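Local coordinates for protein inorganic pyrophosphatase (Helicobacter pylori, PDB 2BQY) that probably hydrolyses inorganic pyrophosphate to two phosphate ions with magnesium as its cofactor, working as a homohexamer, at residues Ser14-Ile19 and Phe56-Leu61; Tyr50-Gly55 and Leu71-Val76; Asp66-Leu71 and Glu102-Leu107. All coordinates share one frame; numbering follows the deposited sequence.

From the N terminus, strand 15-19 comes first. Interaction 1 closes a loop of 36 residues, which includes the hairpin of strands 27-32 and 37-43, by bringing the end of strand 53-56 back beside it. Interaction 2 opens at Y50, before that loop has closed, and ends at V76, so the two cross along the chain; its loop is short, only 15 residues. Interaction 3 opens at D66 after interaction 1 is complete but crosses interaction 2, with which it shares L71, and reaches on to strand 99-108. In sequence, the three contacts tie strands 15-19, 53-56, 69-72 and 99-108 together as neighbours in one sheet, and the last two both touch the bound pyrophosphate.

Interaction 1: residues Ser14-Ile19 and Phe56-Leu61; sequences SLCVVI and FVPNTL
V18 and F56 make the heart of this contact. They face each other as an antiparallel hydrogen-bonded pair, just where F56 ends its strand and the chain turns off into a loop. V18 N donates to F56 O across 2.8 Å in a nearly straight bond (178° at the hydrogen). The return bond, F56 N to V18 O, is slacker at 3.1 Å, is bent, and has its donor above the carbonyl plane.

The two side chains leave on the same face of the sheet and run side by side. F56 has CG tucked between its backbone N and carbonyl carbon (chi1 71°), which folds the ring back toward V18. V18 CB then sits over one face of the ring, 3.9 Å from its centroid in a CH-pi contact, displaced toward the rim, while CG1 of V18 lies toward CE2 and CZ, and CG2 toward CZ and CE1.

Beyond F56 the backbone pairing gives way to packing. P58 lays CD 4.0 Å from V18 CG2, and its CG meets C16 SG at 3.8 Å. V57 CG2 touches L15 CD2 at 4.1 Å, the two side chains crossing at about a right angle. Within the loop, T60 OG1 donates to V57 O (2.6 Å), from above the carbonyl plane.

Strand 15-19 also bonds to strand 82-96, through L15 with A86 and V17 with V84, so it runs between two antiparallel neighbours. The buried pairing described here is one seam of the closed five-stranded barrel, an OB-type fold, that forms the core of family I soluble pyrophosphatases.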
loop_
_atom_site.group_PDB
_atom_site.type_symbol
_atom_site.label_atom_id
_atom_site.label_comp_id
_atom_site.label_asym_id
_atom_site.label_seq_id
_atom_site.Cartn_x
_atom_site.Cartn_y
_atom_site.Cartn_z
ATOM N N SER A 14 11.484 8.214 -28.508
ATOM C CA SER A 14 11.355 6.783 -28.287
ATOM C C SER A 14 12.618 6.229 -27.597
ATOM O O SER A 14 13.054 5.106 -27.885
ATOM C CB SER A 14 11.116 6.072 -29.623
ATOM O OG SER A 14 10.631 4.756 -29.411
ATOM N N LEU A 15 13.212 7.033 -26.710
ATOM C CA LEU A 15 14.410 6.619 -25.982
ATOM C C LEU A 15 13.973 5.845 -24.738
ATOM O O LEU A 15 12.922 6.123 -24.133
ATOM C CB LEU A 15 15.280 7.840 -25.602
ATOM C CG LEU A 15 14.754 8.977 -24.712
ATOM C CD1 LEU A 15 13.403 9.475 -25.234
ATOM C CD2 LEU A 15 14.619 8.519 -23.305
ATOM N N CYS A 16 14.781 4.860 -24.357
ATOM C CA CYS A 16 14.443 4.040 -23.197
ATOM C C CYS A 16 15.146 4.514 -21.926
ATOM O O CYS A 16 16.315 4.935 -21.961
ATOM C CB CYS A 16 14.774 2.563 -23.455
ATOM S SG CYS A 16 16.481 2.183 -23.311
ATOM N N VAL A 17 14.426 4.446 -20.809
ATOM C CA VAL A 17 14.955 4.855 -19.513
ATOM C C VAL A 17 14.957 3.656 -18.576
ATOM O O VAL A 17 13.988 2.905 -18.505
ATOM C CB VAL A 17 14.094 5.973 -18.872
ATOM C CG1 VAL A 17 14.729 6.444 -17.596
ATOM C CG2 VAL A 17 13.920 7.120 -19.844
ATOM N N VAL A 18 16.064 3.469 -17.869
ATOM C CA VAL A 18 16.173 2.369 -16.923
ATOM C C VAL A 18 15.793 2.892 -15.538
ATOM O O VAL A 18 16.541 3.633 -14.921
ATOM C CB VAL A 18 17.618 1.794 -16.886
ATOM C CG1 VAL A 18 17.705 0.648 -15.898
ATOM C CG2 VAL A 18 18.026 1.330 -18.269
ATOM N N ILE A 19 14.621 2.495 -15.056
ATOM C CA ILE A 19 14.127 2.936 -13.760
ATOM C C ILE A 19 14.928 2.384 -12.600
ATOM O O ILE A 19 15.070 1.185 -12.452
ATOM C CB ILE A 19 12.632 2.539 -13.568
ATOM C CG1 ILE A 19 11.791 3.091 -14.730
ATOM C CG2 ILE A 19 12.119 3.065 -12.248
ATOM C CD1 ILE A 19 11.842 4.604 -14.870
ATOM N N PHE A 56 17.860 6.303 -15.728
ATOM C CA PHE A 56 18.933 6.813 -16.571
ATOM C C PHE A 56 18.840 6.248 -17.980
ATOM O O PHE A 56 18.280 5.179 -18.185
ATOM C CB PHE A 56 20.299 6.450 -15.963
ATOM C CG PHE A 56 20.636 4.986 -16.045
ATOM C CD1 PHE A 56 21.201 4.449 -17.204
ATOM C CD2 PHE A 56 20.387 4.141 -14.970
ATOM C CE1 PHE A 56 21.519 3.088 -17.295
ATOM C CE2 PHE A 56 20.703 2.772 -15.053
ATOM C CZ PHE A 56 21.267 2.249 -16.221
ATOM N N VAL A 57 19.388 6.976 -18.941
ATOM C CA VAL A 57 19.401 6.541 -20.329
ATOM C C VAL A 57 20.707 5.790 -20.556
ATOM O O VAL A 57 21.781 6.342 -20.376
ATOM C CB VAL A 57 19.316 7.737 -21.299
ATOM C CG1 VAL A 57 19.328 7.221 -22.739
ATOM C CG2 VAL A 57 18.046 8.544 -21.031
ATOM N N PRO A 58 20.621 4.507 -20.935
ATOM C CA PRO A 58 21.828 3.706 -21.168
ATOM C C PRO A 58 22.601 4.103 -22.420
ATOM O O PRO A 58 22.030 4.651 -23.360
ATOM C CB PRO A 58 21.285 2.280 -21.238
ATOM C CG PRO A 58 19.943 2.483 -21.870
ATOM C CD PRO A 58 19.407 3.695 -21.133
ATOM N N ASN A 59 23.901 3.818 -22.418
ATOM C CA ASN A 59 24.775 4.127 -23.549
ATOM C C ASN A 59 24.923 5.623 -23.809
ATOM O O ASN A 59 24.962 6.065 -24.951
ATOM C CB ASN A 59 24.274 3.419 -24.812
ATOM C CG ASN A 59 24.346 1.929 -24.699
ATOM O OD1 ASN A 59 23.992 1.225 -25.626
ATOM N ND2 ASN A 59 24.800 1.440 -23.554
ATOM N N THR A 60 25.002 6.395 -22.733
ATOM C CA THR A 60 25.158 7.840 -22.798
ATOM C C THR A 60 26.119 8.246 -21.680
ATOM O O THR A 60 26.323 7.491 -20.709
ATOM C CB THR A 60 23.801 8.577 -22.594
ATOM O OG1 THR A 60 23.245 8.226 -21.319
ATOM C CG2 THR A 60 22.811 8.216 -23.703
ATOM N N LEU A 61 26.713 9.429 -21.811
ATOM C CA LEU A 61 27.653 9.882 -20.794
ATOM C C LEU A 61 27.338 11.298 -20.341
ATOM O O LEU A 61 27.584 12.252 -21.062
ATOM C CB LEU A 61 29.079 9.797 -21.344
ATOM C CG LEU A 61 30.256 9.690 -20.366
ATOM C CD1 LEU A 61 29.950 8.659 -19.276
ATOM C CD2 LEU A 61 31.506 9.276 -21.134
#

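Interaction 2: residues Tyr50-Gly55 and Leu71-Val76; sequences YPANYG and LVLSDV. With POP (pyrophosphate 2-), chain B.
N53 and V72 hold the tight part of this contact. They form an antiparallel hydrogen-bonded pair: V72 N reaches N53 O at 2.7 Å, and N53 N answers to V72 O with a longer, more bent bond, its donor well above the carbonyl plane. The N53 side chain adds a second grip. With CG beside its own backbone N (chi1 -66°), it turns ND2 onto V76 O at 3.1 Å, the acceptor close to the amide plane and the bond straight at 162°. ND2 also makes a weak bond to V72 O. The other amide end is taken as well, since OD1 accepts from the backbone N of both F78 and K23. V76 O has a second donor, S74 OG at 2.8 Å, which comes in on a lone pair.

One residue along, Y54 and L71 form the non-hydrogen-bonded pair, with CD1 of the ring 4.0 Å from L71 CG. Y54 holds its CG anti to the backbone N (chi1 -170°), and the ring carries OH to within 2.7 Å of pyrophosphate O5; K103 NZ is hydrogen-bonded to the same hydroxyl. A52 CB closes the other end of the packing on L73 CD1.

Beyond A52 the direct backbone pairing stops, and water 1 links the segments, donating to P51 O at 3.1 Å and accepting only weakly from S74 N. The open side is at D75, which is exposed, and V76, partly exposed and packed on N26 of a second subunit.

A barrel strand pair that presents a tyrosine to the ligand fits the active-site side of a family I pyrophosphatase, where Y54 is a predicted substrate-binding residue.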
loop_
_atom_site.group_PDB
_atom_site.type_symbol
_atom_site.label_atom_id
_atom_site.label_comp_id
_atom_site.label_asym_id
_atom_site.label_seq_id
_atom_site.Cartn_x
_atom_site.Cartn_y
_atom_site.Cartn_z
ATOM N N TYR A 50 10.261 10.574 -3.924
ATOM C CA TYR A 50 10.411 11.042 -5.296
ATOM C C TYR A 50 9.112 11.418 -5.971
ATOM O O TYR A 50 8.153 10.668 -5.931
ATOM C CB TYR A 50 11.165 10.011 -6.133
ATOM C CG TYR A 50 12.650 9.990 -5.831
ATOM C CD1 TYR A 50 13.130 9.466 -4.623
ATOM C CD2 TYR A 50 13.567 10.533 -6.731
ATOM C CE1 TYR A 50 14.481 9.482 -4.312
ATOM C CE2 TYR A 50 14.927 10.559 -6.430
ATOM C CZ TYR A 50 15.373 10.031 -5.216
ATOM O OH TYR A 50 16.710 10.068 -4.908
ATOM N N PRO A 51 9.064 12.617 -6.579
ATOM C CA PRO A 51 7.900 13.167 -7.284
ATOM C C PRO A 51 7.610 12.491 -8.623
ATOM O O PRO A 51 6.634 12.819 -9.294
ATOM C CB PRO A 51 8.275 14.641 -7.450
ATOM C CG PRO A 51 9.720 14.564 -7.666
ATOM C CD PRO A 51 10.174 13.587 -6.596
ATOM N N ALA A 52 8.462 11.545 -9.003
ATOM C CA ALA A 52 8.321 10.814 -10.256
ATOM C C ALA A 52 9.277 9.637 -10.323
ATOM O O ALA A 52 10.103 9.449 -9.448
ATOM C CB ALA A 52 8.567 11.755 -11.439
ATOM N N ASN A 53 9.134 8.825 -11.362
ATOM C CA ASN A 53 10.019 7.682 -11.565
ATOM C C ASN A 53 11.394 8.203 -11.995
ATOM O O ASN A 53 11.518 9.048 -12.876
ATOM C CB ASN A 53 9.444 6.755 -12.635
ATOM C CG ASN A 53 8.146 6.111 -12.205
ATOM O OD1 ASN A 53 8.116 5.331 -11.267
ATOM N ND2 ASN A 53 7.066 6.439 -12.889
ATOM N N TYR A 54 12.437 7.714 -11.335
ATOM C CA TYR A 54 13.792 8.152 -11.623
ATOM C C TYR A 54 14.625 7.038 -12.251
ATOM O O TYR A 54 14.612 5.897 -11.796
ATOM C CB TYR A 54 14.475 8.615 -10.332
ATOM C CG TYR A 54 15.801 9.322 -10.576
ATOM C CD1 TYR A 54 15.844 10.688 -10.832
ATOM C CD2 TYR A 54 17.013 8.616 -10.572
ATOM C CE1 TYR A 54 17.057 11.330 -11.075
ATOM C CE2 TYR A 54 18.217 9.250 -10.816
ATOM C CZ TYR A 54 18.227 10.598 -11.062
ATOM O OH TYR A 54 19.405 11.239 -11.295
ATOM N N GLY A 55 15.366 7.384 -13.292
ATOM C CA GLY A 55 16.201 6.412 -13.970
ATOM C C GLY A 55 17.295 7.059 -14.800
ATOM O O GLY A 55 17.635 8.209 -14.615
ATOM N N LEU A 71 13.974 11.806 -15.502
ATOM C CA LEU A 71 12.798 11.566 -14.687
ATOM C C LEU A 71 11.635 11.211 -15.601
ATOM O O LEU A 71 11.348 11.928 -16.556
ATOM C CB LEU A 71 12.442 12.806 -13.869
ATOM C CG LEU A 71 13.356 13.199 -12.706
ATOM C CD1 LEU A 71 14.663 13.798 -13.211
ATOM C CD2 LEU A 71 12.638 14.216 -11.854
ATOM N N VAL A 72 10.977 10.090 -15.316
ATOM C CA VAL A 72 9.831 9.647 -16.106
ATOM C C VAL A 72 8.530 9.937 -15.364
ATOM O O VAL A 72 8.168 9.263 -14.416
ATOM C CB VAL A 72 9.926 8.135 -16.432
ATOM C CG1 VAL A 72 8.755 7.712 -17.304
ATOM C CG2 VAL A 72 11.239 7.844 -17.123
ATOM N N LEU A 73 7.831 10.972 -15.803
ATOM C CA LEU A 73 6.582 11.374 -15.185
ATOM C C LEU A 73 5.387 10.564 -15.662
ATOM O O LEU A 73 5.257 10.253 -16.845
ATOM C CB LEU A 73 6.335 12.864 -15.446
ATOM C CG LEU A 73 7.189 13.881 -14.675
ATOM C CD1 LEU A 73 8.664 13.677 -14.983
ATOM C CD2 LEU A 73 6.767 15.280 -15.050
ATOM N N SER A 74 4.516 10.222 -14.716
ATOM C CA SER A 74 3.302 9.456 -14.993
ATOM C C SER A 74 2.520 9.310 -13.709
ATOM O O SER A 74 3.034 9.640 -12.646
ATOM C CB SER A 74 3.622 8.069 -15.550
ATOM O OG SER A 74 4.225 7.247 -14.581
ATOM N N ASP A 75 1.281 8.830 -13.800
ATOM C CA ASP A 75 0.453 8.661 -12.610
ATOM C C ASP A 75 0.842 7.429 -11.802
ATOM O O ASP A 75 0.610 7.380 -10.590
ATOM C CB ASP A 75 -1.039 8.577 -12.978
ATOM C CG ASP A 75 -1.576 9.881 -13.556
ATOM O OD1 ASP A 75 -0.870 10.911 -13.482
ATOM O OD2 ASP A 75 -2.717 9.873 -14.072
ATOM N N VAL A 76 1.444 6.450 -12.473
ATOM C CA VAL A 76 1.840 5.218 -11.814
ATOM C C VAL A 76 3.334 5.147 -11.545
ATOM O O VAL A 76 4.128 5.834 -12.170
ATOM C CB VAL A 76 1.420 3.973 -12.651
ATOM C CG1 VAL A 76 -0.100 3.970 -12.870
ATOM C CG2 VAL A 76 2.167 3.954 -13.992
HETATM P P1 POP B . 23.242 12.504 -6.302
HETATM O O1 POP B . 23.193 12.033 -4.825
HETATM O O2 POP B . 24.550 12.049 -7.109
HETATM O O3 POP B . 23.030 14.049 -6.413
HETATM O O POP B . 21.940 11.732 -7.009
HETATM P P2 POP B . 21.573 11.931 -8.635
HETATM O O4 POP B . 22.797 11.451 -9.454
HETATM O O5 POP B . 20.349 11.061 -8.822
HETATM O O6 POP B . 21.301 13.444 -8.855
HETATM O O HOH W 1 5.323 12.125 -12.044
#

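Interaction 3: residues Asp66-Leu71 and Glu102-Leu107; sequences DPVDAL and EKLIAL. With POP (pyrophosphate 2-), chain B.
D69 and K103 lie side by side and point the same way, on the face of the sheet that looks to the bound pyrophosphate. The K103 chain runs extended through its middle torsions and then bends at the last one (chi4 -50°). That bend sets NZ 2.7 Å from pyrophosphate O6, in a hydrogen bond, and 3.5 Å from D69 OD2, a long salt bridge. D101 and the Y54 hydroxyl also bind NZ, so several partners fix its position. D69 keeps CG beside its backbone N (chi1 -65°), which lets OD2 take a bond from water 2. The same water accepts from D69 N at 2.8 Å and donates to E102 O, linking the two backbones ahead of the ladder.

L71 shares the K103 face: its CD1 lies 3.6 Å from K103 CB, against the root of the lysine. On the other face the contacts of A70 and L104 are apolar. A70 CB and L104 CB meet at 3.7 Å. L104 then stretches out, CD1 anti along its chain, to meet V68 CG2 at 3.9 Å, the two side chains crossing at about a right angle. V68, joining from the preceding loop, sends that methyl over from a position anti to its own backbone N.

The backbones run parallel, with axes 37° apart. L71 N gives a bond to L104 O (2.6 Å), and L71 O receives one from A106 N (2.8 Å). This parallel pairing completes the ring of five strands in the OB-type barrel; its D69, predicted to bind magnesium ions 1 and 2, and K103, bonded to the pyrophosphate, belong to the active site.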
loop_
_atom_site.group_PDB
_atom_site.type_symbol
_atom_site.label_atom_id
_atom_site.label_comp_id
_atom_site.label_asym_id
_atom_site.label_seq_id
_atom_site.Cartn_x
_atom_site.Cartn_y
_atom_site.Cartn_z
ATOM N N ASP A 66 28.594 9.528 -15.400
ATOM C CA ASP A 66 27.625 8.431 -15.416
ATOM C C ASP A 66 26.592 8.708 -16.496
ATOM O O ASP A 66 26.471 9.837 -16.963
ATOM C CB ASP A 66 26.919 8.296 -14.055
ATOM C CG ASP A 66 27.865 7.890 -12.946
ATOM O OD1 ASP A 66 28.680 6.961 -13.156
ATOM O OD2 ASP A 66 27.780 8.498 -11.858
ATOM N N PRO A 67 25.847 7.672 -16.927
ATOM C CA PRO A 67 24.836 7.896 -17.969
ATOM C C PRO A 67 23.866 9.004 -17.564
ATOM O O PRO A 67 23.463 9.095 -16.402
ATOM C CB PRO A 67 24.149 6.530 -18.107
ATOM C CG PRO A 67 24.340 5.918 -16.748
ATOM C CD PRO A 67 25.777 6.292 -16.417
ATOM N N VAL A 68 23.507 9.854 -18.524
ATOM C CA VAL A 68 22.586 10.961 -18.266
ATOM C C VAL A 68 21.315 10.488 -17.538
ATOM O O VAL A 68 20.713 9.474 -17.910
ATOM C CB VAL A 68 22.173 11.669 -19.585
ATOM C CG1 VAL A 68 21.425 10.710 -20.478
ATOM C CG2 VAL A 68 21.327 12.880 -19.281
ATOM N N ASP A 69 20.923 11.224 -16.502
ATOM C CA ASP A 69 19.744 10.898 -15.724
ATOM C C ASP A 69 18.476 11.447 -16.373
ATOM O O ASP A 69 18.499 12.414 -17.140
ATOM C CB ASP A 69 19.874 11.471 -14.318
ATOM C CG ASP A 69 20.993 10.839 -13.527
ATOM O OD1 ASP A 69 20.938 9.597 -13.330
ATOM O OD2 ASP A 69 21.914 11.586 -13.104
ATOM N N ALA A 70 17.353 10.822 -16.046
ATOM C CA ALA A 70 16.065 11.243 -16.582
ATOM C C ALA A 70 14.902 10.870 -15.665
ATOM O O ALA A 70 14.859 9.771 -15.105
ATOM C CB ALA A 70 15.848 10.627 -17.945
ATOM N N LEU A 71 13.974 11.806 -15.502
ATOM C CA LEU A 71 12.798 11.566 -14.687
ATOM C C LEU A 71 11.635 11.211 -15.601
ATOM O O LEU A 71 11.348 11.928 -16.556
ATOM C CB LEU A 71 12.442 12.806 -13.869
ATOM C CG LEU A 71 13.356 13.199 -12.706
ATOM C CD1 LEU A 71 14.663 13.798 -13.211
ATOM C CD2 LEU A 71 12.638 14.216 -11.854
ATOM N N GLU A 102 22.396 17.693 -14.811
ATOM C CA GLU A 102 21.306 17.816 -15.763
ATOM C C GLU A 102 20.380 16.605 -15.623
ATOM O O GLU A 102 20.841 15.445 -15.590
ATOM C CB GLU A 102 21.870 17.865 -17.178
ATOM C CG GLU A 102 23.196 18.643 -17.285
ATOM C CD GLU A 102 23.380 19.310 -18.649
ATOM O OE1 GLU A 102 22.514 20.146 -19.030
ATOM O OE2 GLU A 102 24.391 18.997 -19.334
ATOM N N LYS A 103 19.080 16.871 -15.527
ATOM C CA LYS A 103 18.114 15.791 -15.414
ATOM C C LYS A 103 17.002 15.919 -16.448
ATOM O O LYS A 103 16.159 16.809 -16.369
ATOM C CB LYS A 103 17.531 15.746 -14.001
ATOM C CG LYS A 103 18.601 15.645 -12.935
ATOM C CD LYS A 103 18.073 15.161 -11.641
ATOM C CE LYS A 103 19.219 14.899 -10.665
ATOM N NZ LYS A 103 20.292 14.059 -11.260
ATOM N N LEU A 104 17.013 15.016 -17.422
ATOM C CA LEU A 104 16.003 15.018 -18.472
ATOM C C LEU A 104 14.587 14.742 -17.943
ATOM O O LEU A 104 14.387 13.889 -17.083
ATOM C CB LEU A 104 16.369 13.977 -19.531
ATOM C CG LEU A 104 17.721 14.127 -20.225
ATOM C CD1 LEU A 104 17.946 12.939 -21.174
ATOM C CD2 LEU A 104 17.772 15.426 -20.959
ATOM N N ILE A 105 13.618 15.496 -18.451
ATOM C CA ILE A 105 12.224 15.335 -18.060
ATOM C C ILE A 105 11.538 14.580 -19.193
ATOM O O ILE A 105 11.446 15.076 -20.312
ATOM C CB ILE A 105 11.542 16.703 -17.869
ATOM C CG1 ILE A 105 12.342 17.553 -16.874
ATOM C CG2 ILE A 105 10.118 16.508 -17.395
ATOM C CD1 ILE A 105 12.570 16.902 -15.541
ATOM N N ALA A 106 11.059 13.375 -18.904
ATOM C CA ALA A 106 10.408 12.565 -19.933
ATOM C C ALA A 106 9.067 11.979 -19.514
ATOM O O ALA A 106 8.697 12.021 -18.344
ATOM C CB ALA A 106 11.335 11.443 -20.362
ATOM N N LEU A 107 8.354 11.446 -20.500
ATOM C CA LEU A 107 7.050 10.824 -20.316
ATOM C C LEU A 107 7.039 9.533 -21.108
ATOM O O LEU A 107 7.610 9.470 -22.188
ATOM C CB LEU A 107 5.931 11.733 -20.833
ATOM C CG LEU A 107 5.521 12.957 -20.015
ATOM C CD1 LEU A 107 4.558 13.797 -20.813
ATOM C CD2 LEU A 107 4.871 12.511 -18.722
HETATM P P1 POP B . 23.242 12.504 -6.302
HETATM O O1 POP B . 23.193 12.033 -4.825
HETATM O O2 POP B . 24.550 12.049 -7.109
HETATM O O3 POP B . 23.030 14.049 -6.413
HETATM O O POP B . 21.940 11.732 -7.009
HETATM P P2 POP B . 21.573 11.931 -8.635
HETATM O O4 POP B . 22.797 11.451 -9.454
HETATM O O5 POP B . 20.349 11.061 -8.822
HETATM O O6 POP B . 21.301 13.444 -8.855
HETATM O O HOH W 2 22.681 13.146 -15.401
#